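Local coordinates for protein NH(3)-dependent NAD(+) synthetase (Francisella tularensis subsp. holarctica LVS, PDB 3FIU) that belongs to the NAD synthase family and folds as an alpha/beta protein of the HUP clan, built round a parallel sheet flanked by helices, at residues Gly38-Ala43 and Ser172-Leu177; Thr201-Asp204 and Thr209-Glu212. All coordinates share one frame; numbering follows the deposited sequence.

Contact 1 (Gly38-Ala43 and Ser172-Leu177). With MG (magnesium ion), chain E; POP (pyrophosphate 2-), chain H; AMP (adenosine monophosphate), chain G.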
ATOM      1  N   GLY A  38      16.660 -11.128   7.439  1.00 16.35           N
ATOM      2  CA  GLY A  38      17.523 -11.966   8.280  1.00 16.20           C
ATOM      3  C   GLY A  38      16.664 -12.695   9.305  1.00 19.81           C
ATOM      4  O   GLY A  38      17.183 -13.536  10.069  1.00 19.38           O
ATOM      5  N   GLY A  39      15.358 -12.407   9.281  1.00 18.05           N
ATOM      6  CA  GLY A  39      14.361 -13.142  10.124  1.00 17.89           C
ATOM      7  C   GLY A  39      13.848 -14.428   9.480  1.00 17.39           C
ATOM      8  O   GLY A  39      14.079 -14.696   8.305  1.00 17.29           O
ATOM      9  N   ILE A  40      13.107 -15.218  10.258  1.00 18.80           N
ATOM     10  CA  ILE A  40      12.601 -16.513   9.808  1.00 17.52           C
ATOM     11  C   ILE A  40      11.486 -16.458   8.743  1.00 15.93           C
ATOM     12  O   ILE A  40      11.450 -17.298   7.843  1.00 17.73           O
ATOM     13  CB  ILE A  40      12.080 -17.335  11.023  1.00 18.57           C
ATOM     14  CG1 ILE A  40      11.795 -18.772  10.610  1.00 18.28           C
ATOM     15  CG2 ILE A  40      10.775 -16.697  11.632  1.00 18.63           C
ATOM     16  CD1 ILE A  40      13.022 -19.510  10.234  1.00 17.81           C
ATOM     17  N   ASP A  41      10.569 -15.489   8.841  1.00 16.08           N
ATOM     18  CA  ASP A  41       9.404 -15.442   7.913  1.00 15.28           C
ATOM     19  C   ASP A  41       9.898 -15.215   6.499  1.00 17.04           C
ATOM     20  O   ASP A  41       9.516 -15.931   5.572  1.00 16.34           O
ATOM     21  CB  ASP A  41       8.407 -14.315   8.262  1.00 16.10           C
ATOM     22  CG  ASP A  41       7.769 -14.461   9.638  1.00 20.08           C
ATOM     23  OD1 ASP A  41       7.582 -15.603  10.116  1.00 20.67           O
ATOM     24  OD2 ASP A  41       7.442 -13.387  10.228  1.00 21.48           O
ATOM     25  N   SER A  42      10.769 -14.218   6.328  1.00 16.83           N
ATOM     26  CA  SER A  42      11.267 -13.927   4.978  1.00 16.67           C
ATOM     27  C   SER A  42      12.238 -15.005   4.514  1.00 16.67           C
ATOM     28  O   SER A  42      12.270 -15.327   3.318  1.00 16.56           O
ATOM     29  CB  SER A  42      11.898 -12.534   4.874  1.00 15.84           C
ATOM     30  OG  SER A  42      12.900 -12.358   5.881  1.00 15.90           O
ATOM     31  N   ALA A  43      12.984 -15.597   5.453  1.00 15.28           N
ATOM     32  CA  ALA A  43      13.872 -16.711   5.094  1.00 15.88           C
ATOM     33  C   ALA A  43      13.073 -17.895   4.489  1.00 16.47           C
ATOM     34  O   ALA A  43      13.422 -18.456   3.419  1.00 16.36           O
ATOM     35  CB  ALA A  43      14.704 -17.149   6.298  1.00 16.21           C
ATOM     36  N   SER A 172       5.087 -21.323  15.020  1.00 24.52           N
ATOM     37  CA  SER A 172       5.751 -22.606  15.194  1.00 23.20           C
ATOM     38  C   SER A 172       5.812 -23.401  13.890  1.00 24.43           C
ATOM     39  O   SER A 172       6.796 -24.119  13.641  1.00 24.18           O
ATOM     40  CB  SER A 172       5.065 -23.427  16.295  1.00 24.85           C
ATOM     41  OG  SER A 172       3.777 -23.827  15.858  1.00 28.54           O
ATOM     42  N   GLN A 173       4.783 -23.274  13.050  1.00 23.20           N
ATOM     43  CA  GLN A 173       4.790 -23.945  11.764  1.00 21.75           C
ATOM     44  C   GLN A 173       5.757 -23.292  10.781  1.00 22.24           C
ATOM     45  O   GLN A 173       6.372 -23.981   9.967  1.00 21.90           O
ATOM     46  CB  GLN A 173       3.390 -24.015  11.156  1.00 21.97           C
ATOM     47  CG  GLN A 173       2.475 -24.965  11.921  1.00 25.05           C
ATOM     48  CD  GLN A 173       1.020 -24.824  11.546  1.00 30.09           C
ATOM     49  OE1 GLN A 173       0.549 -23.736  11.157  1.00 24.00           O
ATOM     50  NE2 GLN A 173       0.272 -25.920  11.696  1.00 30.69           N
ATOM     51  N   VAL A 174       5.885 -21.968  10.864  1.00 20.78           N
ATOM     52  CA  VAL A 174       6.926 -21.274  10.087  1.00 20.87           C
ATOM     53  C   VAL A 174       8.325 -21.814  10.480  1.00 20.64           C
ATOM     54  O   VAL A 174       9.142 -22.135   9.602  1.00 19.54           O
ATOM     55  CB  VAL A 174       6.832 -19.746  10.241  1.00 21.57           C
ATOM     56  CG1 VAL A 174       8.013 -19.032   9.515  1.00 21.55           C
ATOM     57  CG2 VAL A 174       5.451 -19.238   9.708  1.00 21.77           C
ATOM     58  N   PHE A 175       8.586 -21.919  11.779  1.00 19.02           N
ATOM     59  CA  PHE A 175       9.869 -22.455  12.240  1.00 19.93           C
ATOM     60  C   PHE A 175      10.092 -23.907  11.790  1.00 21.04           C
ATOM     61  O   PHE A 175      11.203 -24.280  11.411  1.00 21.05           O
ATOM     62  CB  PHE A 175      10.005 -22.324  13.747  1.00 20.64           C
ATOM     63  CG  PHE A 175      10.459 -20.967  14.205  1.00 20.63           C
ATOM     64  CD1 PHE A 175       9.632 -20.173  14.983  1.00 21.55           C
ATOM     65  CD2 PHE A 175      11.733 -20.504  13.901  1.00 23.28           C
ATOM     66  CE1 PHE A 175      10.044 -18.916  15.450  1.00 23.14           C
ATOM     67  CE2 PHE A 175      12.153 -19.234  14.355  1.00 22.08           C
ATOM     68  CZ  PHE A 175      11.306 -18.445  15.122  1.00 20.57           C
ATOM     69  N   GLU A 176       9.037 -24.723  11.834  1.00 22.02           N
ATOM     70  CA  GLU A 176       9.120 -26.097  11.346  1.00 22.79           C
ATOM     71  C   GLU A 176       9.517 -26.151   9.873  1.00 21.87           C
ATOM     72  O   GLU A 176      10.322 -26.990   9.468  1.00 21.06           O
ATOM     73  CB  GLU A 176       7.793 -26.844  11.539  1.00 23.49           C
ATOM     74  CG  GLU A 176       7.487 -27.215  12.953  1.00 28.42           C
ATOM     75  CD  GLU A 176       6.241 -28.079  13.045  1.00 38.08           C
ATOM     76  OE1 GLU A 176       6.168 -29.091  12.298  1.00 40.12           O
ATOM     77  OE2 GLU A 176       5.347 -27.746  13.857  1.00 41.98           O
ATOM     78  N   LEU A 177       8.944 -25.256   9.076  1.00 20.62           N
ATOM     79  CA  LEU A 177       9.326 -25.131   7.665  1.00 20.55           C
ATOM     80  C   LEU A 177      10.778 -24.682   7.515  1.00 19.77           C
ATOM     81  O   LEU A 177      11.529 -25.227   6.692  1.00 21.50           O
ATOM     82  CB  LEU A 177       8.390 -24.156   6.940  1.00 21.76           C
ATOM     83  CG  LEU A 177       6.987 -24.668   6.597  1.00 22.38           C
ATOM     84  CD1 LEU A 177       6.241 -23.559   5.902  1.00 28.78           C
ATOM     85  CD2 LEU A 177       7.092 -25.895   5.706  1.00 28.25           C
TER
HETATM   86 MG    MG E5001       7.857 -11.310  10.224  1.00 20.12          MG
HETATM   87  P1  POP H4001      11.005 -11.651   9.377  1.00 19.14           P
HETATM   88  O1  POP H4001      11.640 -12.447   8.262  1.00 19.01           O
HETATM   89  O2  POP H4001       9.590 -11.273   9.040  1.00 17.12           O
HETATM   90  O3  POP H4001      11.775 -10.397   9.762  1.00 19.86           O
HETATM   91  O   POP H4001      10.898 -12.626  10.671  1.00 17.79           O
HETATM   92  P2  POP H4001      10.317 -12.132  12.090  1.00 19.41           P
HETATM   93  O4  POP H4001       8.860 -11.730  11.928  1.00 18.45           O
HETATM   94  O5  POP H4001      10.422 -13.391  12.902  1.00 17.35           O
HETATM   95  O6  POP H4001      11.138 -11.031  12.716  1.00 18.56           O
HETATM   96  P   AMP G3001       9.024  -8.100  10.511  1.00 26.74           P
HETATM   97  O1P AMP G3001       7.905  -9.125  10.550  1.00 21.62           O
HETATM   98  O2P AMP G3001       8.515  -6.677  10.795  1.00 24.31           O
HETATM   99  O3P AMP G3001      10.300  -8.409  11.212  1.00 22.27           O
HETATM  100  O5' AMP G3001       9.422  -7.938   8.941  1.00 23.48           O
HETATM  101  C5' AMP G3001       8.373  -7.919   7.951  1.00 20.20           C
HETATM  102  C4' AMP G3001       9.012  -8.078   6.583  1.00 22.09           C
HETATM  103  O4' AMP G3001       9.624  -6.857   6.147  1.00 22.00           O
HETATM  104  C3' AMP G3001      10.159  -9.080   6.560  1.00 20.60           C
HETATM  105  O3' AMP G3001       9.619 -10.391   6.478  1.00 17.93           O
HETATM  106  C2' AMP G3001      10.901  -8.669   5.292  1.00 13.94           C
HETATM  107  O2' AMP G3001      10.297  -9.251   4.116  1.00 16.62           O
HETATM  108  C1' AMP G3001      10.729  -7.148   5.284  1.00 17.66           C
HETATM  109  N9  AMP G3001      11.929  -6.531   5.896  1.00 21.33           N
HETATM  110  C8  AMP G3001      12.067  -6.084   7.173  1.00 23.26           C
HETATM  111  N7  AMP G3001      13.315  -5.590   7.388  1.00 23.12           N
HETATM  112  C5  AMP G3001      13.998  -5.757   6.230  1.00 21.10           C
HETATM  113  C6  AMP G3001      15.359  -5.433   5.765  1.00 20.64           C
HETATM  114  N6  AMP G3001      16.265  -4.887   6.610  1.00 17.82           N
HETATM  115  N1  AMP G3001      15.632  -5.742   4.484  1.00 16.94           N
HETATM  116  C2  AMP G3001      14.759  -6.313   3.629  1.00 20.07           C
HETATM  117  N3  AMP G3001      13.478  -6.625   3.973  1.00 22.21           N
HETATM  118  C4  AMP G3001      13.080  -6.356   5.249  1.00 22.05           C
HETATM  119  O   HOH W   1       6.586 -11.108   8.387  1.00 16.90           O
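I40, in the first turn of helix 40-51, lays its side chain against V174 and F175 of helix 171-180; no hydrogen bond spans the two segments, and the tight part of their contact is apolar. With CG1 swung anti to the backbone N (chi1 -169°), that branch of I40 faces the second helix, where I40 CG1 lies 3.7 Å from F175 CD2 and 3.9 Å from V174 CG1. The other branch, CG2, sits over a face of the aromatic ring: I40 CG2 is 4.3 Å from the F175 ring centroid and 26° off the normal, a CH-pi contact. I187 and L188 of helix 185-189 also touch I40, so this isoleucine joins three helices. The more open side lies with F175, which stays partly exposed although it meets I40 closely, whereas I40 and V174 are buried.

Polar chemistry begins one residue on. V174 CG1 meets D41 OD1 at 3.5 Å, the two side chains crossing at about a right angle. The polar grip on that oxygen comes from elsewhere, a salt bridge from K171 and a hydrogen bond from N144, which should fix the turn of the carboxylate. The other oxygen, D41 OD2, binds the magnesium ion at 2.1 Å, in a shell completed by E147, AMP O1P, pyrophosphate O2 and O4, and a water. Beside it, S42 N donates to pyrophosphate O1 over 2.8 Å in a nearly straight bond (168°), and S42 OG donates to the same O1 over 2.7 Å. G39, at the N-cap position, has no side chain to crowd the bridging oxygen of the pyrophosphate. A glycine-rich turn ahead of a helix, wrapped round phosphate groups and carrying the sequence SGGIDS, is the PP-loop, here backed by helix 171-180.

Contact 2 (Thr201-Asp204 and Thr209-Glu212). With NA (sodium ion), chain I.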
ATOM      1  N   THR A 201      12.337  -7.171  20.521  1.00 27.93           N
ATOM      2  CA  THR A 201      11.758  -8.469  20.173  1.00 27.23           C
ATOM      3  C   THR A 201      10.250  -8.352  20.023  1.00 25.61           C
ATOM      4  O   THR A 201       9.592  -7.594  20.750  1.00 26.87           O
ATOM      5  CB  THR A 201      12.066  -9.600  21.215  1.00 28.83           C
ATOM      6  OG1 THR A 201      11.360  -9.317  22.437  1.00 28.58           O
ATOM      7  CG2 THR A 201      13.569  -9.724  21.489  1.00 28.96           C
ATOM      8  N   ASP A 202       9.699  -9.104  19.076  1.00 24.69           N
ATOM      9  CA  ASP A 202       8.260  -9.092  18.848  1.00 23.34           C
ATOM     10  C   ASP A 202       7.473  -9.415  20.135  1.00 24.55           C
ATOM     11  O   ASP A 202       6.447  -8.795  20.423  1.00 24.51           O
ATOM     12  CB  ASP A 202       7.888 -10.137  17.813  1.00 22.55           C
ATOM     13  CG  ASP A 202       8.368  -9.787  16.409  1.00 25.73           C
ATOM     14  OD1 ASP A 202       9.070  -8.762  16.215  1.00 24.39           O
ATOM     15  OD2 ASP A 202       8.043 -10.573  15.500  1.00 23.73           O
ATOM     16  N   GLU A 203       7.953 -10.405  20.883  1.00 24.58           N
ATOM     17  CA  GLU A 203       7.214 -10.875  22.051  1.00 25.74           C
ATOM     18  C   GLU A 203       7.174  -9.820  23.164  1.00 28.04           C
ATOM     19  O   GLU A 203       6.117  -9.634  23.791  1.00 28.02           O
ATOM     20  CB  GLU A 203       7.784 -12.203  22.524  1.00 25.07           C
ATOM     21  CG  GLU A 203       7.527 -13.318  21.513  1.00 22.86           C
ATOM     22  CD  GLU A 203       7.947 -14.673  22.042  1.00 29.67           C
ATOM     23  OE1 GLU A 203       8.846 -14.701  22.914  1.00 29.76           O
ATOM     24  OE2 GLU A 203       7.392 -15.694  21.591  1.00 26.03           O
ATOM     25  N   ASP A 204       8.289  -9.093  23.350  1.00 29.51           N
ATOM     26  CA  ASP A 204       8.361  -7.959  24.283  1.00 30.65           C
ATOM     27  C   ASP A 204       7.438  -6.854  23.833  1.00 30.61           C
ATOM     28  O   ASP A 204       6.831  -6.156  24.649  1.00 30.00           O
ATOM     29  CB  ASP A 204       9.762  -7.345  24.317  1.00 32.81           C
ATOM     30  CG  ASP A 204      10.684  -8.010  25.305  1.00 39.57           C
ATOM     31  OD1 ASP A 204      10.439  -9.168  25.709  1.00 47.58           O
ATOM     32  OD2 ASP A 204      11.684  -7.352  25.679  1.00 48.45           O
ATOM     33  N   THR A 209       3.518 -14.087  24.010  1.00 27.07           N
ATOM     34  CA  THR A 209       4.466 -14.932  23.295  1.00 26.84           C
ATOM     35  C   THR A 209       3.828 -15.490  22.034  1.00 25.72           C
ATOM     36  O   THR A 209       2.587 -15.557  21.910  1.00 25.71           O
ATOM     37  CB  THR A 209       4.954 -16.123  24.161  1.00 27.34           C
ATOM     38  OG1 THR A 209       3.854 -17.008  24.405  1.00 27.20           O
ATOM     39  CG2 THR A 209       5.553 -15.656  25.470  1.00 27.59           C
ATOM     40  N   TYR A 210       4.659 -15.886  21.078  1.00 26.01           N
ATOM     41  CA  TYR A 210       4.119 -16.548  19.896  1.00 25.70           C
ATOM     42  C   TYR A 210       3.418 -17.842  20.243  1.00 26.23           C
ATOM     43  O   TYR A 210       2.454 -18.209  19.576  1.00 24.98           O
ATOM     44  CB  TYR A 210       5.175 -16.772  18.798  1.00 24.53           C
ATOM     45  CG  TYR A 210       5.428 -15.500  17.996  1.00 23.94           C
ATOM     46  CD1 TYR A 210       6.608 -14.738  18.185  1.00 25.99           C
ATOM     47  CD2 TYR A 210       4.470 -15.032  17.071  1.00 24.48           C
ATOM     48  CE1 TYR A 210       6.823 -13.540  17.447  1.00 23.86           C
ATOM     49  CE2 TYR A 210       4.684 -13.865  16.341  1.00 26.71           C
ATOM     50  CZ  TYR A 210       5.854 -13.129  16.526  1.00 23.01           C
ATOM     51  OH  TYR A 210       6.031 -11.980  15.768  1.00 25.84           O
ATOM     52  N   GLN A 211       3.886 -18.539  21.276  1.00 27.98           N
ATOM     53  CA  GLN A 211       3.235 -19.805  21.637  1.00 29.45           C
ATOM     54  C   GLN A 211       1.797 -19.544  22.094  1.00 28.17           C
ATOM     55  O   GLN A 211       0.876 -20.280  21.711  1.00 28.71           O
ATOM     56  CB  GLN A 211       4.009 -20.586  22.704  1.00 30.16           C
ATOM     57  CG  GLN A 211       3.555 -22.068  22.787  1.00 33.52           C
ATOM     58  CD  GLN A 211       3.568 -22.768  21.421  1.00 41.96           C
ATOM     59  OE1 GLN A 211       4.598 -22.802  20.735  1.00 44.28           O
ATOM     60  NE2 GLN A 211       2.416 -23.310  21.011  1.00 41.33           N
ATOM     61  N   GLU A 212       1.625 -18.478  22.873  1.00 27.59           N
ATOM     62  CA  GLU A 212       0.299 -18.017  23.304  1.00 27.90           C
ATOM     63  C   GLU A 212      -0.574 -17.616  22.129  1.00 27.95           C
ATOM     64  O   GLU A 212      -1.716 -18.064  22.036  1.00 26.78           O
ATOM     65  CB  GLU A 212       0.410 -16.893  24.336  1.00 29.41           C
ATOM     66  CG  GLU A 212       0.799 -17.414  25.710  1.00 31.95           C
ATOM     67  CD  GLU A 212       1.274 -16.336  26.666  1.00 40.35           C
ATOM     68  OE1 GLU A 212       2.006 -15.414  26.252  1.00 36.56           O
ATOM     69  OE2 GLU A 212       0.915 -16.419  27.858  1.00 45.65           O
TER
HETATM   70 NA    NA I 250       8.749  -9.521  13.411  1.00 19.38          NA
HETATM   71  O   HOH W   2       6.683 -18.390  22.158  1.00 31.64           O
HETATM   72  O   HOH W   3       6.119  -8.787  13.217  1.00 43.70           O
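E203 and T209 approach to 5.1 Å between their CA atoms, where the start of helix 210-218 comes up beside the first turn of helix 202-206. The glutamate chain, extended beyond CG, reaches the beginning of the later helix: Y210 N donates to E203 OE2 over 2.8 Å at 168°, meeting the oxygen on its anti side and 33° out of the carboxylate plane. Water 2 donates to the same OE2 and accepts from Q211 N. T209 and E212 add a capping box, T209 N donating to E212 OE1 over 3.0 Å and E212 N to T209 OG1 over 3.1 Å. Counted together, E203, the water and T209 OG1 supply partners for the amides of Y210, Q211 and E212. The negative charge of E203 would suit the positive end of the helix dipole. Further along, Y210 OH gives a very short hydrogen bond of 2.5 Å to D202 OD2, which lies at the edge of the phenol ring and in its plane. D202 OD2 also binds the sodium ion at 2.4 Å, with OD1 a more distant ligand, while K171 forms a cation-pi contact with the Y210 ring.

In the fold
Contact 1 closes before contact 2 opens along the chain, and both belong to the NAD synthase region of the protein. Their centres are 14 Å apart and their nearest atoms about 5 Å, without touching. Contact 1 pairs helix 40-51, which follows strand 31-35 of the parallel sheet, with helix 171-180; contact 2 joins the short neighbours 202-206 and 210-218, farther from the centre of the chain. K171, at the start of helix 171-180, is shared by both contacts and also bonds to the pyrophosphate, and S172 is hydrogen-bonded to D214 of helix 210-218. Pieces distant in sequence thus converge on one pocket, D41 and D202 approaching the bound pyrophosphate through different metal ions.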